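Acetyl transferase (PDB 1S7L) probably transfers the acetyl group of acetyl-coenzyme A to the N-terminal amino group of ribosomal protein L7/L12, as a GNAT-family acetyltransferase. Local coordinates at residues L32-W37 with W102-F107; R131-K136 with R177-D182. All blocks are in the same frame, centred on the assembly; numbering follows the deposited sequence.

Interaction 1 (L32-W37 with W102-F107); sequences LKNKAW and WLDESF. With COA (coenzyme A), chain C.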
loop_
_atom_site.group_PDB
_atom_site.type_symbol
_atom_site.label_atom_id
_atom_site.label_comp_id
_atom_site.label_asym_id
_atom_site.label_seq_id
_atom_site.Cartn_x
_atom_site.Cartn_y
_atom_site.Cartn_z
ATOM N N LEU A 32 6.704 -19.601 -16.611
ATOM C CA LEU A 32 7.858 -20.487 -16.565
ATOM C C LEU A 32 9.041 -19.980 -17.436
ATOM O O LEU A 32 10.196 -19.909 -16.997
ATOM C CB LEU A 32 7.439 -21.929 -16.977
ATOM C CG LEU A 32 6.648 -22.729 -15.904
ATOM C CD1 LEU A 32 6.595 -24.130 -16.310
ATOM C CD2 LEU A 32 7.308 -22.669 -14.514
ATOM N N LYS A 33 8.720 -19.619 -18.666
ATOM C CA LYS A 33 9.658 -19.116 -19.646
ATOM C C LYS A 33 10.374 -17.805 -19.207
ATOM O O LYS A 33 11.536 -17.547 -19.552
ATOM C CB LYS A 33 8.879 -18.985 -20.949
ATOM C CG LYS A 33 9.597 -18.388 -22.195
ATOM C CD LYS A 33 8.787 -18.855 -23.476
ATOM C CE LYS A 33 8.888 -17.951 -24.718
ATOM N NZ LYS A 33 9.720 -16.691 -24.567
ATOM N N ASN A 34 9.750 -17.031 -18.352
ATOM C CA ASN A 34 10.377 -15.779 -17.969
ATOM C C ASN A 34 10.772 -15.590 -16.512
ATOM O O ASN A 34 11.427 -14.601 -16.192
ATOM C CB ASN A 34 9.422 -14.636 -18.365
ATOM C CG ASN A 34 9.156 -14.587 -19.868
ATOM O OD1 ASN A 34 9.957 -13.998 -20.611
ATOM N ND2 ASN A 34 8.070 -15.229 -20.340
ATOM N N LYS A 35 10.363 -16.506 -15.626
ATOM C CA LYS A 35 10.626 -16.338 -14.195
ATOM C C LYS A 35 12.061 -16.156 -13.816
ATOM O O LYS A 35 12.340 -15.452 -12.906
ATOM C CB LYS A 35 9.986 -17.466 -13.345
ATOM C CG LYS A 35 10.606 -18.816 -13.532
ATOM C CD LYS A 35 9.992 -19.859 -12.553
ATOM C CE LYS A 35 10.522 -19.727 -11.111
ATOM N NZ LYS A 35 9.706 -20.634 -10.253
ATOM N N ALA A 36 12.991 -16.755 -14.518
ATOM C CA ALA A 36 14.395 -16.540 -14.121
ATOM C C ALA A 36 14.699 -15.050 -14.122
ATOM O O ALA A 36 15.230 -14.531 -13.161
ATOM C CB ALA A 36 15.370 -17.284 -15.072
ATOM N N TRP A 37 14.350 -14.354 -15.196
ATOM C CA TRP A 37 14.667 -12.946 -15.212
ATOM C C TRP A 37 13.618 -12.070 -14.527
ATOM O O TRP A 37 13.965 -11.010 -14.019
ATOM C CB TRP A 37 14.982 -12.483 -16.644
ATOM C CG TRP A 37 13.806 -12.490 -17.571
ATOM C CD1 TRP A 37 13.362 -13.512 -18.360
ATOM C CD2 TRP A 37 12.864 -11.431 -17.720
ATOM N NE1 TRP A 37 12.193 -13.155 -18.981
ATOM C CE2 TRP A 37 11.863 -11.879 -18.600
ATOM C CE3 TRP A 37 12.770 -10.143 -17.186
ATOM C CZ2 TRP A 37 10.774 -11.092 -18.953
ATOM C CZ3 TRP A 37 11.673 -9.362 -17.545
ATOM C CH2 TRP A 37 10.694 -9.844 -18.412
ATOM N N TRP A 102 4.299 -6.957 -16.886
ATOM C CA TRP A 102 5.517 -7.598 -17.321
ATOM C C TRP A 102 5.220 -8.116 -18.683
ATOM O O TRP A 102 4.063 -8.399 -19.007
ATOM C CB TRP A 102 6.008 -8.723 -16.399
ATOM C CG TRP A 102 5.073 -9.930 -16.197
ATOM C CD1 TRP A 102 4.123 -10.063 -15.231
ATOM C CD2 TRP A 102 5.073 -11.171 -16.927
ATOM N NE1 TRP A 102 3.524 -11.310 -15.304
ATOM C CE2 TRP A 102 4.096 -12.014 -16.331
ATOM C CE3 TRP A 102 5.816 -11.664 -18.013
ATOM C CZ2 TRP A 102 3.845 -13.321 -16.784
ATOM C CZ3 TRP A 102 5.573 -12.977 -18.474
ATOM C CH2 TRP A 102 4.585 -13.794 -17.851
ATOM N N LEU A 103 6.269 -8.228 -19.495
ATOM C CA LEU A 103 6.140 -8.734 -20.885
ATOM C C LEU A 103 7.052 -9.937 -21.168
ATOM O O LEU A 103 8.192 -9.903 -20.767
ATOM C CB LEU A 103 6.553 -7.648 -21.872
ATOM C CG LEU A 103 5.551 -6.735 -22.601
ATOM C CD1 LEU A 103 6.332 -5.871 -23.682
ATOM C CD2 LEU A 103 4.393 -7.595 -23.242
ATOM N N ASP A 104 6.571 -10.969 -21.860
ATOM C CA ASP A 104 7.413 -12.111 -22.205
ATOM C C ASP A 104 8.629 -11.516 -22.940
ATOM O O ASP A 104 8.499 -10.587 -23.761
ATOM C CB ASP A 104 6.649 -13.077 -23.111
ATOM C CG ASP A 104 7.560 -14.053 -23.807
ATOM O OD1 ASP A 104 8.026 -15.023 -23.168
ATOM O OD2 ASP A 104 7.829 -13.850 -25.004
ATOM N N GLU A 105 9.827 -11.991 -22.609
ATOM C CA GLU A 105 11.035 -11.455 -23.249
ATOM C C GLU A 105 10.996 -11.390 -24.783
ATOM O O GLU A 105 11.564 -10.485 -25.373
ATOM C CB GLU A 105 12.278 -12.233 -22.786
ATOM C CG GLU A 105 12.712 -13.370 -23.668
ATOM C CD GLU A 105 12.266 -14.801 -23.208
ATOM O OE1 GLU A 105 12.997 -15.436 -22.371
ATOM O OE2 GLU A 105 11.193 -15.282 -23.706
ATOM N N SER A 106 10.291 -12.311 -25.440
ATOM C CA SER A 106 10.294 -12.261 -26.862
ATOM C C SER A 106 9.324 -11.210 -27.495
ATOM O O SER A 106 9.323 -11.017 -28.725
ATOM C CB SER A 106 10.073 -13.682 -27.395
ATOM O OG SER A 106 8.731 -13.867 -27.796
ATOM N N PHE A 107 8.528 -10.530 -26.666
ATOM C CA PHE A 107 7.596 -9.491 -27.118
ATOM C C PHE A 107 8.100 -8.083 -26.722
ATOM O O PHE A 107 7.417 -7.114 -26.915
ATOM C CB PHE A 107 6.160 -9.745 -26.558
ATOM C CG PHE A 107 5.419 -10.860 -27.272
ATOM C CD1 PHE A 107 5.568 -12.175 -26.881
ATOM C CD2 PHE A 107 4.634 -10.589 -28.407
ATOM C CE1 PHE A 107 4.952 -13.229 -27.600
ATOM C CE2 PHE A 107 4.011 -11.618 -29.151
ATOM C CZ PHE A 107 4.173 -12.952 -28.740
HETATM N N1A COA C . 6.654 3.056 -28.933
HETATM C C2A COA C . 7.429 2.867 -27.836
HETATM N N3A COA C . 8.509 2.144 -27.767
HETATM C C4A COA C . 8.931 1.512 -28.948
HETATM C C5A COA C . 8.209 1.655 -30.143
HETATM C C6A COA C . 7.007 2.467 -30.107
HETATM N N6A COA C . 6.268 2.599 -31.225
HETATM N N7A COA C . 8.782 0.968 -31.175
HETATM C C8A COA C . 9.839 0.374 -30.670
HETATM N N9A COA C . 9.944 0.665 -29.342
HETATM C C1B COA C . 10.959 0.074 -28.421
HETATM C C2B COA C . 11.957 0.907 -27.683
HETATM O O2B COA C . 13.227 0.494 -28.110
HETATM C C3B COA C . 11.866 0.508 -26.184
HETATM O O3B COA C . 11.625 1.648 -25.574
HETATM P P3B COA C . 12.266 2.330 -24.333
HETATM O O7A COA C . 13.520 1.722 -23.947
HETATM O O8A COA C . 11.119 2.213 -23.331
HETATM O O9A COA C . 12.493 3.681 -24.842
HETATM C C4B COA C . 10.633 -0.448 -26.181
HETATM O O4B COA C . 10.314 -0.776 -27.486
HETATM C C5B COA C . 9.338 -0.146 -25.517
HETATM O O5B COA C . 8.586 -1.387 -25.518
HETATM P P1A COA C . 7.583 -1.725 -24.278
HETATM O O1A COA C . 6.817 -0.521 -23.888
HETATM O O2A COA C . 6.858 -2.879 -24.709
HETATM O O3A COA C . 8.514 -1.994 -23.058
HETATM P P2A COA C . 9.696 -3.057 -22.899
HETATM O O4A COA C . 9.708 -4.032 -23.953
HETATM O O5A COA C . 10.956 -2.294 -22.672
HETATM O O6A COA C . 9.466 -3.820 -21.552
HETATM C CBP COA C . 8.822 -4.026 -19.256
HETATM C CCP COA C . 9.273 -3.087 -20.368
HETATM C CDP COA C . 8.882 -3.208 -17.952
HETATM C CEP COA C . 7.352 -4.454 -19.596
HETATM C CAP COA C . 9.764 -5.287 -19.141
HETATM O OAP COA C . 11.086 -4.892 -18.939
HETATM C C9P COA C . 9.379 -6.324 -18.089
HETATM O O9P COA C . 8.573 -7.132 -18.335
HETATM N N8P COA C . 10.069 -6.245 -16.883
HETATM C C7P COA C . 9.714 -7.035 -15.663
HETATM C C6P COA C . 8.444 -6.539 -14.937
HETATM C C5P COA C . 8.659 -5.181 -14.350
HETATM O O5P COA C . 9.717 -4.693 -14.343
HETATM N N4P COA C . 7.577 -4.503 -13.955
HETATM C C3P COA C . 7.671 -3.108 -13.509
HETATM C C2P COA C . 7.214 -2.942 -12.073
HETATM S S1P COA C . 8.568 -3.406 -10.954
#

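Interaction 2 (R131-K136 with R177-D182); sequences RRFVIK and RIIDAD. With SO4 (sulfate ion), chain B.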
loop_
_atom_site.group_PDB
_atom_site.type_symbol
_atom_site.label_atom_id
_atom_site.label_comp_id
_atom_site.label_asym_id
_atom_site.label_seq_id
_atom_site.Cartn_x
_atom_site.Cartn_y
_atom_site.Cartn_z
ATOM N N ARG A 131 -8.317 7.928 -11.181
ATOM C CA ARG A 131 -7.810 9.153 -11.744
ATOM C C ARG A 131 -6.355 9.349 -11.432
ATOM O O ARG A 131 -5.664 10.206 -12.037
ATOM C CB ARG A 131 -8.637 10.327 -11.221
ATOM C CG ARG A 131 -8.411 10.570 -9.724
ATOM C CD ARG A 131 -9.519 11.488 -9.214
ATOM N NE ARG A 131 -9.155 12.849 -9.535
ATOM C CZ ARG A 131 -8.100 13.464 -9.014
ATOM N NH1 ARG A 131 -7.329 12.822 -8.156
ATOM N NH2 ARG A 131 -7.790 14.719 -9.328
ATOM N N ARG A 132 -5.912 8.564 -10.463
ATOM C CA ARG A 132 -4.542 8.578 -10.003
ATOM C C ARG A 132 -3.926 7.185 -10.211
ATOM O O ARG A 132 -4.360 6.221 -9.604
ATOM C CB ARG A 132 -4.455 8.968 -8.512
ATOM C CG ARG A 132 -2.993 9.014 -7.951
ATOM C CD ARG A 132 -2.887 9.411 -6.433
ATOM N NE ARG A 132 -1.691 8.808 -5.853
ATOM C CZ ARG A 132 -0.451 9.271 -6.004
ATOM N NH1 ARG A 132 -0.242 10.395 -6.648
ATOM N NH2 ARG A 132 0.593 8.621 -5.480
ATOM N N PHE A 133 -2.917 7.121 -11.069
ATOM C CA PHE A 133 -2.198 5.896 -11.386
ATOM C C PHE A 133 -0.804 5.922 -10.820
ATOM O O PHE A 133 -0.106 6.920 -10.882
ATOM C CB PHE A 133 -2.178 5.710 -12.906
ATOM C CG PHE A 133 -3.551 5.853 -13.533
ATOM C CD1 PHE A 133 -4.095 7.110 -13.819
ATOM C CD2 PHE A 133 -4.311 4.733 -13.803
ATOM C CE1 PHE A 133 -5.406 7.219 -14.370
ATOM C CE2 PHE A 133 -5.629 4.838 -14.357
ATOM C CZ PHE A 133 -6.156 6.051 -14.633
ATOM N N VAL A 134 -0.376 4.797 -10.284
ATOM C CA VAL A 134 0.941 4.772 -9.663
ATOM C C VAL A 134 1.772 3.606 -10.120
ATOM O O VAL A 134 1.236 2.497 -10.321
ATOM C CB VAL A 134 0.815 4.646 -8.091
ATOM C CG1 VAL A 134 2.190 4.844 -7.401
ATOM C CG2 VAL A 134 -0.255 5.713 -7.537
ATOM N N ILE A 135 3.075 3.853 -10.303
ATOM C CA ILE A 135 4.009 2.767 -10.629
ATOM C C ILE A 135 5.205 2.809 -9.621
ATOM O O ILE A 135 5.890 3.817 -9.480
ATOM C CB ILE A 135 4.564 2.881 -12.075
ATOM C CG1 ILE A 135 3.420 2.761 -13.090
ATOM C CG2 ILE A 135 5.586 1.774 -12.340
ATOM C CD1 ILE A 135 3.847 2.996 -14.549
ATOM N N LYS A 136 5.385 1.730 -8.891
ATOM C CA LYS A 136 6.474 1.555 -7.909
ATOM C C LYS A 136 7.281 0.390 -8.496
ATOM O O LYS A 136 6.739 -0.678 -8.817
ATOM C CB LYS A 136 5.971 1.048 -6.555
ATOM C CG LYS A 136 4.983 1.902 -5.815
ATOM C CD LYS A 136 4.248 1.107 -4.717
ATOM C CE LYS A 136 5.181 0.610 -3.629
ATOM N NZ LYS A 136 4.435 -0.088 -2.538
ATOM N N ARG A 177 0.686 9.534 -11.983
ATOM C CA ARG A 177 0.052 10.362 -12.988
ATOM C C ARG A 177 -1.404 10.534 -12.647
ATOM O O ARG A 177 -2.091 9.549 -12.299
ATOM C CB ARG A 177 0.146 9.745 -14.362
ATOM C CG ARG A 177 -0.411 10.729 -15.388
ATOM C CD ARG A 177 -0.427 10.171 -16.765
ATOM N NE ARG A 177 -0.976 11.181 -17.642
ATOM C CZ ARG A 177 -1.220 10.980 -18.934
ATOM N NH1 ARG A 177 -0.948 9.793 -19.490
ATOM N NH2 ARG A 177 -1.756 11.957 -19.660
ATOM N N ILE A 178 -1.878 11.778 -12.740
ATOM C CA ILE A 178 -3.271 12.066 -12.450
ATOM C C ILE A 178 -3.957 12.389 -13.763
ATOM O O ILE A 178 -3.434 13.176 -14.550
ATOM C CB ILE A 178 -3.391 13.267 -11.450
ATOM C CG1 ILE A 178 -2.927 12.823 -10.086
ATOM C CG2 ILE A 178 -4.792 13.703 -11.245
ATOM C CD1 ILE A 178 -2.866 14.016 -9.157
ATOM N N ILE A 179 -5.097 11.742 -14.027
ATOM C CA ILE A 179 -5.831 12.034 -15.257
ATOM C C ILE A 179 -7.297 12.333 -14.935
ATOM O O ILE A 179 -8.052 11.477 -14.461
ATOM C CB ILE A 179 -5.813 10.869 -16.269
ATOM C CG1 ILE A 179 -4.384 10.466 -16.648
ATOM C CG2 ILE A 179 -6.529 11.328 -17.590
ATOM C CD1 ILE A 179 -4.370 9.313 -17.607
ATOM N N ASP A 180 -7.714 13.557 -15.179
ATOM C CA ASP A 180 -9.118 13.904 -14.941
ATOM C C ASP A 180 -9.746 13.984 -16.312
ATOM O O ASP A 180 -9.601 14.998 -17.010
ATOM C CB ASP A 180 -9.223 15.247 -14.218
ATOM C CG ASP A 180 -8.861 15.137 -12.728
ATOM O OD1 ASP A 180 -9.325 14.179 -12.031
ATOM O OD2 ASP A 180 -8.109 16.023 -12.259
ATOM N N ALA A 181 -10.413 12.905 -16.711
ATOM C CA ALA A 181 -11.044 12.855 -18.044
ATOM C C ALA A 181 -12.436 13.495 -17.964
ATOM O O ALA A 181 -13.460 12.817 -17.908
ATOM C CB ALA A 181 -11.132 11.398 -18.531
ATOM N N ASP A 182 -12.434 14.812 -17.933
ATOM C CA ASP A 182 -13.641 15.626 -17.814
ATOM C C ASP A 182 -14.376 15.952 -19.079
ATOM O O ASP A 182 -15.595 16.066 -18.934
ATOM C CB ASP A 182 -13.329 16.946 -17.127
ATOM C CG ASP A 182 -13.054 16.771 -15.659
ATOM O OD1 ASP A 182 -13.833 16.000 -15.009
ATOM O OD2 ASP A 182 -12.063 17.410 -15.186
ATOM O OXT ASP A 182 -13.754 16.118 -20.149
HETATM S S SO4 B . -1.974 10.235 -23.199
HETATM O O1 SO4 B . -2.119 11.587 -22.667
HETATM O O2 SO4 B . -1.594 9.299 -22.090
HETATM O O3 SO4 B . -3.263 9.711 -23.839
HETATM O O4 SO4 B . -0.927 10.224 -24.314
#

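Interaction 1 (L32-W37 with W102-F107)
N34, on helix 24-38, meets D104 and E105 with the two ends of its side-chain amide, just where strand 96-103 gives way to a short 3-10 segment. Its ND2 donates to D104 OD1 at 2.8 Å; the acceptor lies almost in the amide plane, while the carboxylate and amide planes stand 86° apart and D104 OD1 offers its anti lone pair. The other end, N34 OD1, receives the backbone N of E105 at 2.8 Å, nearly straight at the hydrogen but tilted from the carbonyl plane.

The same oxygen takes a second donor from its own helix: W37 NE1 lies 2.9 Å from N34 OD1, on an in-plane lone pair. With CG between its backbone N and carbonyl carbon, chi1 68° sets the W37 indole against the 102-107 segment. Its benzo edge meets L103 O, 3.4 Å from CZ2, and CH2 lies equally close to the coenzyme A atom O9P. W102, on the strand, brings CZ3 to 3.8 Å from N34 ND2, which approaches the ring edge rather than a face.

K33 crosses D104 obliquely and reaches D104 OD1 as a salt bridge, though its NZ is not securely placed; a further leg to E105 OE2 is too short in the model and stays doubtful. D104 OD2 accepts from the backbone N of S106, which makes an Asx turn, and from S106 OG as well.

The backbone N of L103 donates to coenzyme A O9P at 2.8 Å, the pantetheine grip made by the central strand of GNAT enzymes. Two donors on N34 OD1, and D104 OD1 and L30 O as acceptors for ND2, fix the amide's rotation, so this buried asparagine ties the helix to the turn that follows the cofactor-binding strand.

Interaction 2 (R131-K136 with R177-D182)
R131 and D180 meet side-on: NE lies 2.8 Å from OD1 and NH2 3.2 Å from OD2, each oxygen using its syn lone pair, with both oxygens lying out of the guanidinium plane and the two planes 36° apart. I178 CG2 covers one guanidinium face, 3.7 Å from R131 NH2.

Behind this pair the backbones run antiparallel. F133 and R177 are a hydrogen-bonded pair, with F133 N to R177 O at 2.8 Å and R177 N to F133 O at 2.9 Å. Past the non-hydrogen-bonded pair R132 and I178, I179 N continues the pairing to R131 O at 2.6 Å.

On the face of F133 and R177, I179 CD1 lies 4.0 Å from F133 CE1 and sits over the centre of the R177 guanidinium. The fully extended R177 chain carries that group to a sulfate, probably from the crystallisation liquor, with NH1 2.7 Å from its O2.

Farther out, R132 forms a salt bridge with E156 of its own chain. The buried R131 guanidinium has its charge met by D180, while its NH2 bond to Q161 OE1 and its cation-pi contact with Y169, both of the second subunit, join the C-terminal tail to the subunit boundary.

In the fold
Interactions 1 and 2 work on neighbouring strands of one mixed sheet, 96-103 and 132-138, yet sit on opposite sides of the chain's centre, about 27 Å apart between centres. Both are partly buried. Interaction 1 joins a helix to the end of a strand through side-chain polar bonds, with coenzyme A beside it; interaction 2 joins two strands through backbone bonds and an ion pair just beyond the strand ends, with the second subunit alongside. K33 and D180 are exposed, but their partners D104 and R131 are buried: 32-37 with 102-107 keeps a buried amide behind its lysine, whereas 131-136 with 177-182 backs its ion pair with sheet pairing and apolar contact toward helix 112-127.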